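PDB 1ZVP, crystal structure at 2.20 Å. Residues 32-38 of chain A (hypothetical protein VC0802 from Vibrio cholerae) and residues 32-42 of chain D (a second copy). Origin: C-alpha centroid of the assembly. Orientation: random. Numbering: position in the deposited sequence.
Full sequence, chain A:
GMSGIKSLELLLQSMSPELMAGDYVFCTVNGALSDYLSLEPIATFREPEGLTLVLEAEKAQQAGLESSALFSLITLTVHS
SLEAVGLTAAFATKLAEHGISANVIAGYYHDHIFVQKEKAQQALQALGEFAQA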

# COMPACT_ATOMS: atom_id res chain seq x y z
N ALA A 32 0.56 17.72 13.58
CA ALA A 32 0.63 16.50 14.36
C ALA A 32 -0.56 15.61 14.01
O ALA A 32 -1.66 16.10 13.71
N LEU A 33 -0.34 14.31 14.03
CA LEU A 33 -1.42 13.35 13.83
C LEU A 33 -2.58 13.63 14.80
O LEU A 33 -3.74 13.47 14.43
N SER A 34 -2.27 14.06 16.02
CA SER A 34 -3.29 14.36 17.04
C SER A 34 -4.33 15.41 16.61
O SER A 34 -5.48 15.36 17.04
N ASP A 35 -3.92 16.34 15.75
CA ASP A 35 -4.79 17.42 15.26
C ASP A 35 -5.89 16.97 14.31
O ASP A 35 -6.83 17.73 14.02
N TYR A 36 -5.77 15.74 13.80
CA TYR A 36 -6.63 15.24 12.74
C TYR A 36 -7.36 13.98 13.16
O TYR A 36 -7.93 13.28 12.33
N LEU A 37 -7.38 13.71 14.46
CA LEU A 37 -8.06 12.53 14.99
C LEU A 37 -9.59 12.57 14.82
O LEU A 37 -10.21 11.53 14.55
N SER A 38 -10.18 13.76 14.95
CA SER A 38 -11.63 13.92 14.85
C SER A 38 -12.14 13.67 13.43
O SER A 38 -13.33 13.41 13.24
N ALA D 32 -8.89 2.74 20.05
CA ALA D 32 -8.75 4.00 19.33
C ALA D 32 -7.31 4.34 19.00
O ALA D 32 -6.40 4.00 19.75
N LEU D 33 -7.12 5.00 17.86
CA LEU D 33 -5.82 5.53 17.45
C LEU D 33 -5.26 6.49 18.52
O LEU D 33 -4.05 6.51 18.78
N SER D 34 -6.16 7.28 19.12
CA SER D 34 -5.81 8.25 20.18
C SER D 34 -5.06 7.63 21.37
O SER D 34 -4.25 8.31 21.99
N ASP D 35 -5.33 6.36 21.65
CA ASP D 35 -4.61 5.58 22.67
C ASP D 35 -3.13 5.35 22.32
O ASP D 35 -2.30 5.12 23.22
N TYR D 36 -2.80 5.40 21.03
CA TYR D 36 -1.48 4.96 20.55
C TYR D 36 -0.62 6.07 19.95
O TYR D 36 0.50 5.81 19.49
N LEU D 37 -1.13 7.30 19.97
CA LEU D 37 -0.42 8.47 19.44
C LEU D 37 1.01 8.63 19.94
O LEU D 37 1.90 9.00 19.17
N SER D 38 1.23 8.34 21.22
CA SER D 38 2.55 8.49 21.86
C SER D 38 3.60 7.53 21.29
O SER D 38 4.80 7.75 21.47
N LEU D 39 3.14 6.48 20.60
CA LEU D 39 4.04 5.55 19.93
C LEU D 39 4.59 6.12 18.61
O LEU D 39 5.57 5.61 18.07
N GLU D 40 3.94 7.18 18.11
CA GLU D 40 4.32 7.88 16.88
C GLU D 40 4.44 6.96 15.66
O GLU D 40 5.50 6.89 15.04
N PRO D 41 3.34 6.25 15.32
CA PRO D 41 3.39 5.32 14.21
C PRO D 41 3.61 6.03 12.87
O PRO D 41 3.04 7.10 12.64
N ILE D 42 4.44 5.46 12.01
CA ILE D 42 4.71 6.04 10.70
C ILE D 42 3.50 5.85 9.80
O ILE D 42 3.24 6.67 8.92

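Four leucines, L33 and L37 from each copy, form the apolar centre of the contact between the two stretches. All four direct their CA-to-CB bonds toward the opposing stretch, so their methyl groups meet between the backbones. The register is reciprocal: the CA of S34(A) lies 7.0 Å from the CA of L37(D), and the CA of L37(A) lies 7.1 Å from the CA of S34(D). Each L37 is therefore set against the 33-34 segment of the other copy.

L33(A) adopts a t,p rotamer. Both of its methyls lie against CD1 of L33(D), with CD1 at 4.1 Å and CD2 at 4.2 Å, and its CD2 also packs 3.8 Å from CD1 of L37(D). In the reciprocal contact, with the roles of the two copies exchanged, CD2 of L37(A) lies 3.8 Å from CD1 of L33(D). The same CD2 atom of L37(A) also comes within 3.9 Å of CD1 of L37(D), closing the cluster. The symmetry is only approximate, since the side-chain conformations differ. L33(D) has chi1 in t but chi2 at -142°, between wells; L37(A) combines an off-well chi1 of -99° with chi2 in m, and L37(D) is off-well at both angles, -105° and 27°. Beside this cluster, the buried P41(D) points its CA-to-CB bond sideways and makes a looser contact, its CG lying 4.5 Å from CD2 of L33(A).

Farther out, the two exposed serines flank the leucines. S34(A), with chi1 in p, places its CB 3.7 Å from CD2 of L37(D). In the reciprocal position, CD1 of L37(A) lies 3.6 Å from the backbone N of S34(D) and 3.8 Å from its CB; this serine is also in p, with chi1 at 36°. Both serines point their CA-to-CB bonds sideways, and neither makes a hydrogen bond to the other stretch.

Indeed, no hydrogen bond joins the two stretches, and the 279 Å² buried between them, summed over both sides, reflects packing dominated by apolar side chains. The hydrogen bonds among these residues lie within each stretch. Backbone hydrogen bonds from N of Y36(A) to O of L33(A), 3.1 Å, and from N of Y36(D) to O of L33(D), 2.8 Å, tighten the turns that carry the leucines. D35(D), in m and out of reach of the opposing stretch, accepts a weak hydrogen bond at its OD2 from N of A32(D), at 3.1 Å. Both Y36 side chains are likewise out of reach of the opposing stretch, and their hydroxyls bond elsewhere in the structure.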

# COMPACT_ATOMS: atom_id res chain seq x y z
CB ALA A 32 0.64 16.83 15.85
CB LEU A 33 -0.88 11.92 13.97
CG LEU A 33 -1.84 10.73 13.91
CD1 LEU A 33 -2.68 10.73 12.65
CD2 LEU A 33 -1.04 9.44 14.04
CB SER A 34 -2.64 14.76 18.37
OG SER A 34 -1.77 15.87 18.21
CB ASP A 35 -3.96 18.49 14.54
CG ASP A 35 -3.11 19.29 15.49
OD1 ASP A 35 -3.57 19.52 16.64
OD2 ASP A 35 -2.00 19.70 15.09
CB TYR A 36 -5.80 15.01 11.47
CG TYR A 36 -5.19 16.29 10.94
CD1 TYR A 36 -5.96 17.19 10.19
CD2 TYR A 36 -3.86 16.61 11.19
CE1 TYR A 36 -5.41 18.38 9.71
CE2 TYR A 36 -3.30 17.80 10.72
CZ TYR A 36 -4.08 18.68 9.98
OH TYR A 36 -3.54 19.85 9.49
CB LEU A 37 -7.67 12.31 16.46
CG LEU A 37 -6.58 11.27 16.78
CD1 LEU A 37 -7.17 9.87 16.91
CD2 LEU A 37 -5.47 11.25 15.75
CB SER A 38 -12.07 15.31 15.30
OG SER A 38 -11.87 16.26 14.26
CB ALA D 32 -9.40 5.13 20.13
CB LEU D 33 -5.94 6.27 16.11
CG LEU D 33 -4.82 6.38 15.06
CD1 LEU D 33 -4.87 7.77 14.44
CD2 LEU D 33 -3.40 6.09 15.57
CB SER D 34 -7.06 9.01 20.66
OG SER D 34 -8.21 8.17 20.67
CB ASP D 35 -5.27 4.21 22.88
CG ASP D 35 -6.73 4.30 23.34
OD1 ASP D 35 -7.02 5.06 24.30
OD2 ASP D 35 -7.59 3.59 22.76
CB TYR D 36 -1.65 3.80 19.56
CG TYR D 36 -2.26 2.57 20.17
CD1 TYR D 36 -1.46 1.60 20.79
CD2 TYR D 36 -3.64 2.36 20.14
CE1 TYR D 36 -2.02 0.46 21.36
CE2 TYR D 36 -4.21 1.22 20.71
CZ TYR D 36 -3.40 0.27 21.32
OH TYR D 36 -3.96 -0.86 21.88
CB LEU D 37 -1.22 9.75 19.75
CG LEU D 37 -2.03 10.47 18.66
CD1 LEU D 37 -2.49 9.57 17.55
CD2 LEU D 37 -3.22 11.19 19.29
CB SER D 38 2.45 8.30 23.38
OG SER D 38 1.88 7.04 23.68
CB LEU D 39 3.34 4.21 19.68
CG LEU D 39 2.90 3.39 20.88
CD1 LEU D 39 2.20 2.12 20.43
CD2 LEU D 39 4.08 3.06 21.77
CB GLU D 40 5.62 8.66 17.07
CG GLU D 40 5.49 9.88 17.96
CD GLU D 40 6.81 10.24 18.65
OE1 GLU D 40 6.76 10.85 19.74
OE2 GLU D 40 7.89 9.90 18.11
CB PRO D 41 2.01 4.66 14.24
CG PRO D 41 1.14 5.63 14.95
CD PRO D 41 2.01 6.28 15.95
CB ILE D 42 6.01 5.49 10.06
CG1 ILE D 42 6.43 6.36 8.87
CG2 ILE D 42 5.86 4.01 9.67
CD1 ILE D 42 7.73 5.95 8.23